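Local coordinates for esterase (Alcaligenes sp., PDB 1QLW) that hydrolyses carboxylic esters as an esterase of the alpha/beta-hydrolase fold, at the interface of chains A and B. Residues are numbered along the deposited sequence; one frame, centred on the assembly and turned at random. Chains: chain A/B, Esterase.

The interface of chains A and B. Residues chain A 51, 75-76, 79, 102-103, 109; chain B 53, 109.
This polar patch belongs to a two-fold symmetric interface between the two esterase copies; in it B:Arg109 and B:Arg53 clasp the acidic side chains A:Asp103 and A:Glu79 in a salt-bridge network that probably helps hold together the deposited pair, which may be the biological dimer. B:Arg109 buries 54 Å², more than any other residue of the patch. Its chain, extended from CG to NE (chi2 177°), carries the guanidinium across to A:Asp103, which it grips side-on. NE of B:Arg109 gives a nearly straight bond to the syn side of A:Asp103 OD2 (3.0 Å). B:Arg109 NH2 reaches A:Asp103 OD1 from above the carboxylate plane (2.8 Å). Within chain A, two backbone N-H groups fix this carboxylate: that of A:Gly75 points almost straight at the end of the C-OD1 bond, and that of A:Arg109 binds OD2 on the anti side. One face of the B:Arg109 guanidinium lies against the A:Gly75–A:Met76 peptide, with A:Met76 N over its centre. At its edge, NH1 of B:Arg109 bonds to OE2 of A:Glu79 at 2.9 Å. B:Arg53 NH1 reaches the same oxygen from the opposite face of the carboxylate, and the paired arginines probably stabilise the charged glutamate. Kinks in its chain (chi2 144°, chi3 75°) also let B:Arg53 bring NH2 to A:Tyr51. The phenol oxygen A:Tyr51 OH accepts from B:Arg53 NH2 and A:Arg109 NH1, each at 3.0 Å, and lies close to the plane of both guanidinium groups.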
loop_
_atom_site.group_PDB
_atom_site.type_symbol
_atom_site.label_atom_id
_atom_site.label_comp_id
_atom_site.label_asym_id
_atom_site.label_seq_id
_atom_site.Cartn_x
_atom_site.Cartn_y
_atom_site.Cartn_z
ATOM N N TYR A 51 7.302 -1.895 4.130
ATOM C CA TYR A 51 7.252 -1.105 2.896
ATOM C C TYR A 51 7.563 0.358 3.180
ATOM O O TYR A 51 7.038 0.941 4.136
ATOM C CB TYR A 51 5.833 -1.180 2.338
ATOM C CG TYR A 51 5.556 -0.292 1.141
ATOM C CD1 TYR A 51 6.079 -0.600 -0.121
ATOM C CD2 TYR A 51 4.776 0.840 1.263
ATOM C CE1 TYR A 51 5.815 0.210 -1.207
ATOM C CE2 TYR A 51 4.508 1.646 0.168
ATOM C CZ TYR A 51 5.018 1.315 -1.079
ATOM O OH TYR A 51 4.694 2.134 -2.144
ATOM N N GLY A 75 -0.268 3.827 5.243
ATOM C CA GLY A 75 0.394 5.079 4.893
ATOM C C GLY A 75 -0.493 6.025 4.116
ATOM O O GLY A 75 -0.184 7.224 4.015
ATOM N N MET A 76 -1.622 5.541 3.571
ATOM C CA MET A 76 -2.660 6.419 3.037
ATOM C C MET A 76 -3.038 7.509 4.022
ATOM O O MET A 76 -3.469 8.589 3.576
ATOM C CB MET A 76 -3.887 5.566 2.697
ATOM C CG MET A 76 -5.113 6.343 2.269
ATOM S SD MET A 76 -4.891 7.186 0.688
ATOM C CE MET A 76 -6.388 8.162 0.602
ATOM N N GLU A 79 -1.579 10.738 2.856
ATOM C CA GLU A 79 -1.725 11.075 1.439
ATOM C C GLU A 79 -2.891 12.027 1.271
ATOM O O GLU A 79 -3.232 12.751 2.219
ATOM C CB GLU A 79 -1.808 9.758 0.636
ATOM C CG GLU A 79 -0.511 8.954 0.775
ATOM C CD GLU A 79 -0.451 7.671 -0.009
ATOM O OE1 GLU A 79 -1.478 7.219 -0.562
ATOM O OE2 GLU A 79 0.636 7.048 -0.025
ATOM N N ILE A 102 5.739 4.885 5.408
ATOM C CA ILE A 102 5.764 3.439 5.571
ATOM C C ILE A 102 4.370 2.835 5.628
ATOM O O ILE A 102 3.380 3.510 5.909
ATOM C CB ILE A 102 6.572 3.020 6.821
ATOM C CG1 ILE A 102 5.869 3.341 8.134
ATOM C CG2 ILE A 102 7.958 3.656 6.779
ATOM C CD1 ILE A 102 5.853 2.321 9.200
ATOM N N ASP A 103 4.325 1.519 5.359
ATOM C CA ASP A 103 3.252 0.679 5.883
ATOM C C ASP A 103 3.897 -0.176 6.984
ATOM O O ASP A 103 4.926 -0.806 6.755
ATOM C CB ASP A 103 2.591 -0.234 4.857
ATOM C CG ASP A 103 1.666 0.512 3.905
ATOM O OD1 ASP A 103 1.273 1.667 4.222
ATOM O OD2 ASP A 103 1.253 -0.090 2.882
ATOM N N ARG A 109 0.999 -2.853 2.342
ATOM C CA ARG A 109 1.897 -3.549 1.425
ATOM C C ARG A 109 2.984 -4.384 2.089
ATOM O O ARG A 109 3.784 -4.991 1.376
ATOM C CB ARG A 109 2.463 -2.517 0.459
ATOM C CG ARG A 109 1.397 -1.915 -0.430
ATOM C CD ARG A 109 1.928 -0.845 -1.340
ATOM N NE ARG A 109 0.902 -0.479 -2.321
ATOM C CZ ARG A 109 1.132 0.309 -3.359
ATOM N NH1 ARG A 109 2.275 0.986 -3.463
ATOM N NH2 ARG A 109 0.230 0.395 -4.331
ATOM N N ARG B 53 -3.444 5.222 -6.425
ATOM C CA ARG B 53 -2.460 6.288 -6.293
ATOM C C ARG B 53 -2.153 6.824 -7.685
ATOM O O ARG B 53 -1.871 6.047 -8.603
ATOM C CB ARG B 53 -1.209 5.813 -5.586
ATOM C CG ARG B 53 -0.167 6.906 -5.354
ATOM C CD ARG B 53 0.602 6.768 -4.013
ATOM N NE ARG B 53 1.547 5.678 -4.156
ATOM C CZ ARG B 53 2.310 5.187 -3.133
ATOM N NH1 ARG B 53 2.086 5.694 -1.964
ATOM N NH2 ARG B 53 3.071 4.223 -3.570
ATOM N N ARG B 109 -3.213 -1.939 0.391
ATOM C CA ARG B 109 -3.939 -0.903 1.107
ATOM C C ARG B 109 -5.444 -0.974 0.948
ATOM O O ARG B 109 -6.145 -0.151 1.546
ATOM C CB ARG B 109 -3.376 0.454 0.681
ATOM C CG ARG B 109 -1.935 0.618 1.142
ATOM C CD ARG B 109 -1.321 1.917 0.685
ATOM N NE ARG B 109 -0.024 2.125 1.308
ATOM C CZ ARG B 109 0.657 3.252 1.247
ATOM N NH1 ARG B 109 0.288 4.214 0.411
ATOM N NH2 ARG B 109 1.676 3.440 2.080
#